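Local coordinates for excinuclease ABC, subunit A. (Deinococcus radiodurans, PDB 2VF7), which is an ATP-binding, zinc-containing UvrA-family ABC ATPase that binds DNA and probably takes part in damage recognition for excision repair, at residues A[639-650]-A[662-673]. The protein carries 1 engineered substitution. Numbering follows the deposited sequence.
Sequences GRCEHCQGEGWV and APCPVCHGTRYN. With ZN (zinc ion), chain G.
Cys667 SG is gripped by three groups: the zinc ion at 2.3 Å, which it shares with Cys641 and Cys644 across the contact, and the backbone N-H groups of Gly669 and Arg671. Cys664 completes this Cys4 zinc site, built from two CxxC knuckles. Each knuckle runs into a type I' turn, Cys644 to Glu647 and Cys667 to Thr670. The first cysteine of each pair holds SG anti to its backbone N (chi1 173° in Cys641, 176° in Cys664). In the second, SG lies between the backbone N and the carbonyl carbon, and the two settings together bring all four sulfurs to one ion. The N-H groups of Gly648 and Val666 bond to the sulfurs of Cys644 and Cys664. Such N-H...S bonds probably ease the negative charge on the thiolates.

Backbone bonds tie the knuckles together. Cys664 N reaches Gly648 O at 3.0 Å. Cys641 N meets Arg671 O, also at 3.0 Å. The hairpin of strands 649-652 and 660-663 links the two knuckles, and in it Ala662 N donates to Val650 O at 2.9 Å.

The extended side chain of Arg671 lies along the first turn. Its NH1 bonds to Gly646 O at 3.2 Å, on a lone pair in the carbonyl plane. Gly725 O and Pro598 O take further guanidinium bonds, and Phe634 adds a cation-pi contact. Trp649 receives Pro663 CA over its five-membered ring. The Trp649 side chain also lies about 4 Å from that of Glu730, a residue that binds ADP, which places the zinc module beside a nucleotide site. At the outer edge, Val666 CG2 sits over one face of the His643 ring, 3.6 Å from its centroid, while Pro665 CG approaches His643 NE2 at 3.4 Å.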
ATOM      1  N   GLY A 639      18.263 -20.249 -26.133  1.00 55.47           N
ATOM      2  CA  GLY A 639      19.444 -20.128 -25.252  1.00 55.08           C
ATOM      3  C   GLY A 639      19.312 -19.210 -24.030  1.00 54.58           C
ATOM      4  O   GLY A 639      20.147 -19.256 -23.116  1.00 54.33           O
ATOM      5  N   ARG A 640      18.270 -18.377 -24.015  1.00 53.89           N
ATOM      6  CA  ARG A 640      18.006 -17.459 -22.904  1.00 53.12           C
ATOM      7  C   ARG A 640      17.283 -18.119 -21.735  1.00 54.12           C
ATOM      8  O   ARG A 640      16.689 -19.204 -21.864  1.00 54.39           O
ATOM      9  CB  ARG A 640      17.177 -16.266 -23.385  1.00 53.20           C
ATOM     10  CG  ARG A 640      15.868 -16.631 -24.046  1.00 51.03           C
ATOM     11  CD  ARG A 640      14.989 -15.389 -24.259  1.00 51.17           C
ATOM     12  NE  ARG A 640      13.609 -15.765 -24.550  1.00 44.47           N
ATOM     13  CZ  ARG A 640      12.692 -14.949 -25.053  1.00 42.17           C
ATOM     14  NH1 ARG A 640      12.998 -13.707 -25.363  1.00 43.48           N
ATOM     15  NH2 ARG A 640      11.468 -15.384 -25.275  1.00 39.19           N
ATOM     16  N   CYS A 641      17.314 -17.450 -20.592  1.00 54.28           N
ATOM     17  CA  CYS A 641      16.494 -17.864 -19.470  1.00 54.21           C
ATOM     18  C   CYS A 641      15.065 -17.506 -19.821  1.00 54.38           C
ATOM     19  O   CYS A 641      14.753 -16.352 -20.104  1.00 54.73           O
ATOM     20  CB  CYS A 641      16.937 -17.142 -18.207  1.00 54.06           C
ATOM     21  SG  CYS A 641      15.865 -17.431 -16.820  1.00 53.98           S
ATOM     22  N   GLU A 642      14.199 -18.501 -19.835  1.00 54.94           N
ATOM     23  CA  GLU A 642      12.819 -18.272 -20.222  1.00 55.17           C
ATOM     24  C   GLU A 642      11.931 -17.874 -19.052  1.00 55.08           C
ATOM     25  O   GLU A 642      10.771 -17.512 -19.259  1.00 55.08           O
ATOM     26  CB  GLU A 642      12.231 -19.486 -20.957  1.00 55.16           C
ATOM     27  CG  GLU A 642      11.251 -19.085 -22.060  1.00 56.29           C
ATOM     28  CD  GLU A 642      11.946 -18.254 -23.134  1.00 59.40           C
ATOM     29  OE1 GLU A 642      13.167 -18.433 -23.331  1.00 60.47           O
ATOM     30  OE2 GLU A 642      11.285 -17.420 -23.779  1.00 60.35           O
ATOM     31  N   HIS A 643      12.469 -17.935 -17.834  1.00 54.81           N
ATOM     32  CA  HIS A 643      11.719 -17.514 -16.644  1.00 55.40           C
ATOM     33  C   HIS A 643      11.495 -15.993 -16.655  1.00 55.71           C
ATOM     34  O   HIS A 643      10.435 -15.504 -16.254  1.00 55.48           O
ATOM     35  CB  HIS A 643      12.448 -17.964 -15.370  1.00 55.50           C
ATOM     36  CG  HIS A 643      11.746 -17.597 -14.094  1.00 55.15           C
ATOM     37  ND1 HIS A 643      10.925 -18.473 -13.418  1.00 54.97           N
ATOM     38  CD2 HIS A 643      11.770 -16.460 -13.358  1.00 53.94           C
ATOM     39  CE1 HIS A 643      10.463 -17.886 -12.328  1.00 54.72           C
ATOM     40  NE2 HIS A 643      10.958 -16.663 -12.270  1.00 54.44           N
ATOM     41  N   CYS A 644      12.505 -15.266 -17.136  1.00 55.97           N
ATOM     42  CA  CYS A 644      12.471 -13.804 -17.268  1.00 56.34           C
ATOM     43  C   CYS A 644      12.492 -13.419 -18.732  1.00 56.01           C
ATOM     44  O   CYS A 644      12.557 -12.242 -19.045  1.00 56.49           O
ATOM     45  CB  CYS A 644      13.687 -13.189 -16.595  1.00 55.65           C
ATOM     46  SG  CYS A 644      15.202 -13.895 -17.263  1.00 58.65           S
ATOM     47  N   GLN A 645      12.456 -14.415 -19.618  1.00 56.14           N
ATOM     48  CA  GLN A 645      12.482 -14.202 -21.064  1.00 56.08           C
ATOM     49  C   GLN A 645      13.732 -13.417 -21.497  1.00 56.43           C
ATOM     50  O   GLN A 645      13.690 -12.596 -22.418  1.00 55.82           O
ATOM     51  CB  GLN A 645      11.206 -13.483 -21.518  1.00 56.03           C
ATOM     52  CG  GLN A 645       9.970 -14.360 -21.671  1.00 56.72           C
ATOM     53  CD  GLN A 645       8.951 -13.752 -22.647  1.00 59.00           C
ATOM     54  OE1 GLN A 645       9.155 -12.650 -23.178  1.00 60.87           O
ATOM     55  NE2 GLN A 645       7.863 -14.471 -22.893  1.00 57.98           N
ATOM     56  N   GLY A 646      14.842 -13.644 -20.802  1.00 56.72           N
ATOM     57  CA  GLY A 646      16.103 -12.997 -21.161  1.00 57.16           C
ATOM     58  C   GLY A 646      16.289 -11.559 -20.726  1.00 57.73           C
ATOM     59  O   GLY A 646      17.256 -10.915 -21.149  1.00 58.49           O
ATOM     60  N   GLU A 647      15.384 -11.043 -19.894  1.00 57.35           N
ATOM     61  CA  GLU A 647      15.503  -9.675 -19.363  1.00 57.32           C
ATOM     62  C   GLU A 647      16.423  -9.578 -18.147  1.00 57.24           C
ATOM     63  O   GLU A 647      16.901  -8.498 -17.814  1.00 57.15           O
ATOM     64  CB  GLU A 647      14.130  -9.093 -19.023  1.00 57.45           C
ATOM     65  CG  GLU A 647      13.192  -9.097 -20.204  1.00 59.65           C
ATOM     66  CD  GLU A 647      11.994  -8.193 -20.046  1.00 62.55           C
ATOM     67  OE1 GLU A 647      11.769  -7.659 -18.931  1.00 64.00           O
ATOM     68  OE2 GLU A 647      11.277  -8.013 -21.058  1.00 62.57           O
ATOM     69  N   GLY A 648      16.669 -10.707 -17.494  1.00 57.76           N
ATOM     70  CA  GLY A 648      17.603 -10.795 -16.373  1.00 58.39           C
ATOM     71  C   GLY A 648      16.995 -10.330 -15.073  1.00 58.98           C
ATOM     72  O   GLY A 648      17.508 -10.630 -14.000  1.00 58.06           O
ATOM     73  N   TRP A 649      15.890  -9.596 -15.207  1.00 60.38           N
ATOM     74  CA  TRP A 649      15.210  -8.913 -14.117  1.00 61.93           C
ATOM     75  C   TRP A 649      13.706  -9.149 -14.142  1.00 62.35           C
ATOM     76  O   TRP A 649      13.120  -9.360 -15.200  1.00 62.70           O
ATOM     77  CB  TRP A 649      15.517  -7.419 -14.159  1.00 62.39           C
ATOM     78  CG  TRP A 649      16.632  -7.053 -13.235  1.00 63.59           C
ATOM     79  CD1 TRP A 649      16.534  -6.756 -11.897  1.00 64.80           C
ATOM     80  CD2 TRP A 649      18.016  -6.970 -13.557  1.00 62.67           C
ATOM     81  NE1 TRP A 649      17.775  -6.474 -11.372  1.00 64.08           N
ATOM     82  CE2 TRP A 649      18.704  -6.608 -12.369  1.00 63.15           C
ATOM     83  CE3 TRP A 649      18.743  -7.174 -14.724  1.00 61.87           C
ATOM     84  CZ2 TRP A 649      20.069  -6.439 -12.325  1.00 62.79           C
ATOM     85  CZ3 TRP A 649      20.096  -6.985 -14.689  1.00 64.97           C
ATOM     86  CH2 TRP A 649      20.755  -6.626 -13.494  1.00 65.12           C
ATOM     87  N   VAL A 650      13.095  -9.127 -12.964  1.00 63.02           N
ATOM     88  CA  VAL A 650      11.670  -9.410 -12.822  1.00 63.79           C
ATOM     89  C   VAL A 650      10.942  -8.303 -12.046  1.00 64.32           C
ATOM     90  O   VAL A 650      11.458  -7.781 -11.051  1.00 63.58           O
ATOM     91  CB  VAL A 650      11.431 -10.814 -12.193  1.00 63.97           C
ATOM     92  CG1 VAL A 650      11.576 -10.793 -10.651  1.00 63.50           C
ATOM     93  CG2 VAL A 650      10.072 -11.362 -12.610  1.00 64.67           C
ATOM     94  N   ALA A 662      13.595  -6.537  -9.575  1.00 59.89           N
ATOM     95  CA  ALA A 662      14.479  -7.393  -8.786  1.00 59.67           C
ATOM     96  C   ALA A 662      15.190  -8.373  -9.723  1.00 59.27           C
ATOM     97  O   ALA A 662      14.693  -8.631 -10.818  1.00 59.29           O
ATOM     98  CB  ALA A 662      13.678  -8.146  -7.748  1.00 59.37           C
ATOM     99  N   PRO A 663      16.365  -8.909  -9.321  1.00 59.28           N
ATOM    100  CA  PRO A 663      17.027  -9.852 -10.248  1.00 58.90           C
ATOM    101  C   PRO A 663      16.219 -11.143 -10.383  1.00 58.49           C
ATOM    102  O   PRO A 663      15.576 -11.565  -9.430  1.00 59.19           O
ATOM    103  CB  PRO A 663      18.386 -10.121  -9.590  1.00 58.93           C
ATOM    104  CG  PRO A 663      18.532  -9.065  -8.512  1.00 59.52           C
ATOM    105  CD  PRO A 663      17.143  -8.723  -8.079  1.00 59.26           C
ATOM    106  N   CYS A 664      16.221 -11.740 -11.567  1.00 57.91           N
ATOM    107  CA  CYS A 664      15.512 -12.986 -11.805  1.00 57.32           C
ATOM    108  C   CYS A 664      15.955 -14.081 -10.818  1.00 57.20           C
ATOM    109  O   CYS A 664      17.142 -14.295 -10.628  1.00 57.14           O
ATOM    110  CB  CYS A 664      15.746 -13.430 -13.244  1.00 57.15           C
ATOM    111  SG  CYS A 664      15.031 -15.009 -13.655  1.00 57.62           S
ATOM    112  N   PRO A 665      14.989 -14.760 -10.159  1.00 57.26           N
ATOM    113  CA  PRO A 665      15.314 -15.815  -9.195  1.00 56.91           C
ATOM    114  C   PRO A 665      16.013 -17.046  -9.791  1.00 56.96           C
ATOM    115  O   PRO A 665      16.564 -17.850  -9.052  1.00 56.80           O
ATOM    116  CB  PRO A 665      13.947 -16.201  -8.637  1.00 57.08           C
ATOM    117  CG  PRO A 665      12.978 -15.773  -9.673  1.00 56.83           C
ATOM    118  CD  PRO A 665      13.534 -14.536 -10.245  1.00 56.70           C
ATOM    119  N   VAL A 666      16.017 -17.171 -11.114  1.00 57.14           N
ATOM    120  CA  VAL A 666      16.544 -18.364 -11.786  1.00 56.63           C
ATOM    121  C   VAL A 666      17.910 -18.141 -12.449  1.00 57.06           C
ATOM    122  O   VAL A 666      18.784 -18.986 -12.371  1.00 57.52           O
ATOM    123  CB  VAL A 666      15.554 -18.880 -12.833  1.00 56.46           C
ATOM    124  CG1 VAL A 666      16.087 -20.138 -13.511  1.00 56.27           C
ATOM    125  CG2 VAL A 666      14.233 -19.155 -12.193  1.00 54.08           C
ATOM    126  N   CYS A 667      18.108 -17.018 -13.117  1.00 57.63           N
ATOM    127  CA  CYS A 667      19.412 -16.767 -13.712  1.00 57.92           C
ATOM    128  C   CYS A 667      20.171 -15.732 -12.904  1.00 58.42           C
ATOM    129  O   CYS A 667      21.379 -15.566 -13.082  1.00 59.13           O
ATOM    130  CB  CYS A 667      19.287 -16.360 -15.177  1.00 57.57           C
ATOM    131  SG  CYS A 667      18.502 -14.784 -15.418  1.00 56.14           S
ATOM    132  N   HIS A 668      19.468 -15.044 -12.007  1.00 58.59           N
ATOM    133  CA  HIS A 668      20.094 -14.032 -11.154  1.00 59.14           C
ATOM    134  C   HIS A 668      20.675 -12.859 -11.928  1.00 58.84           C
ATOM    135  O   HIS A 668      21.559 -12.170 -11.434  1.00 59.34           O
ATOM    136  CB  HIS A 668      21.188 -14.646 -10.269  1.00 59.61           C
ATOM    137  CG  HIS A 668      20.692 -15.730  -9.369  1.00 61.02           C
ATOM    138  ND1 HIS A 668      20.836 -17.068  -9.668  1.00 62.32           N
ATOM    139  CD2 HIS A 668      20.045 -15.676  -8.180  1.00 62.29           C
ATOM    140  CE1 HIS A 668      20.303 -17.793  -8.700  1.00 62.35           C
ATOM    141  NE2 HIS A 668      19.814 -16.973  -7.786  1.00 62.65           N
ATOM    142  N   GLY A 669      20.173 -12.630 -13.135  1.00 58.35           N
ATOM    143  CA  GLY A 669      20.584 -11.475 -13.911  1.00 57.57           C
ATOM    144  C   GLY A 669      21.534 -11.760 -15.052  1.00 56.70           C
ATOM    145  O   GLY A 669      21.938 -10.834 -15.731  1.00 56.84           O
ATOM    146  N   THR A 670      21.907 -13.023 -15.253  1.00 56.63           N
ATOM    147  CA  THR A 670      22.763 -13.399 -16.383  1.00 56.62           C
ATOM    148  C   THR A 670      22.014 -13.347 -17.705  1.00 56.94           C
ATOM    149  O   THR A 670      22.603 -12.957 -18.709  1.00 57.44           O
ATOM    150  CB  THR A 670      23.460 -14.776 -16.210  1.00 56.99           C
ATOM    151  OG1 THR A 670      22.510 -15.852 -16.345  1.00 56.80           O
ATOM    152  CG2 THR A 670      24.184 -14.862 -14.841  1.00 56.14           C
ATOM    153  N   ARG A 671      20.716 -13.669 -17.677  1.00 57.08           N
ATOM    154  CA  ARG A 671      19.790 -13.634 -18.843  1.00 57.17           C
ATOM    155  C   ARG A 671      19.761 -14.924 -19.688  1.00 57.33           C
ATOM    156  O   ARG A 671      18.992 -15.006 -20.662  1.00 57.53           O
ATOM    157  CB  ARG A 671      20.096 -12.488 -19.792  1.00 56.67           C
ATOM    158  CG  ARG A 671      19.831 -11.088 -19.352  1.00 59.01           C
ATOM    159  CD  ARG A 671      20.178 -10.125 -20.525  1.00 57.73           C
ATOM    160  NE  ARG A 671      20.383  -8.739 -20.098  1.00 60.47           N
ATOM    161  CZ  ARG A 671      19.516  -7.735 -20.282  1.00 59.74           C
ATOM    162  NH1 ARG A 671      18.359  -7.941 -20.892  1.00 60.30           N
ATOM    163  NH2 ARG A 671      19.817  -6.506 -19.866  1.00 59.03           N
ATOM    164  N   TYR A 672      20.587 -15.912 -19.331  1.00 56.85           N
ATOM    165  CA  TYR A 672      20.744 -17.127 -20.137  1.00 56.48           C
ATOM    166  C   TYR A 672      20.621 -18.369 -19.294  1.00 56.71           C
ATOM    167  O   TYR A 672      20.857 -18.313 -18.083  1.00 57.31           O
ATOM    168  CB  TYR A 672      22.106 -17.132 -20.851  1.00 56.28           C
ATOM    169  CG  TYR A 672      22.279 -16.013 -21.858  1.00 55.86           C
ATOM    170  CD1 TYR A 672      21.894 -16.180 -23.187  1.00 53.64           C
ATOM    171  CD2 TYR A 672      22.815 -14.754 -21.465  1.00 57.30           C
ATOM    172  CE1 TYR A 672      22.050 -15.136 -24.114  1.00 54.95           C
ATOM    173  CE2 TYR A 672      22.975 -13.703 -22.388  1.00 54.55           C
ATOM    174  CZ  TYR A 672      22.584 -13.910 -23.706  1.00 55.17           C
ATOM    175  OH  TYR A 672      22.744 -12.902 -24.624  1.00 56.48           O
ATOM    176  N   ASN A 673      20.246 -19.490 -19.917  1.00 56.26           N
ATOM    177  CA  ASN A 673      20.259 -20.774 -19.209  1.00 55.88           C
ATOM    178  C   ASN A 673      21.700 -21.215 -18.951  1.00 56.35           C
ATOM    179  O   ASN A 673      22.627 -20.577 -19.440  1.00 56.81           O
ATOM    180  CB  ASN A 673      19.367 -21.857 -19.866  1.00 54.68           C
ATOM    181  CG  ASN A 673      19.823 -22.254 -21.256  1.00 54.22           C
ATOM    182  OD1 ASN A 673      21.013 -22.279 -21.555  1.00 55.53           O
ATOM    183  ND2 ASN A 673      18.874 -22.593 -22.108  1.00 51.28           N
TER
HETATM  184 ZN    ZN G 904      16.264 -15.272 -15.721  1.00 55.91          ZN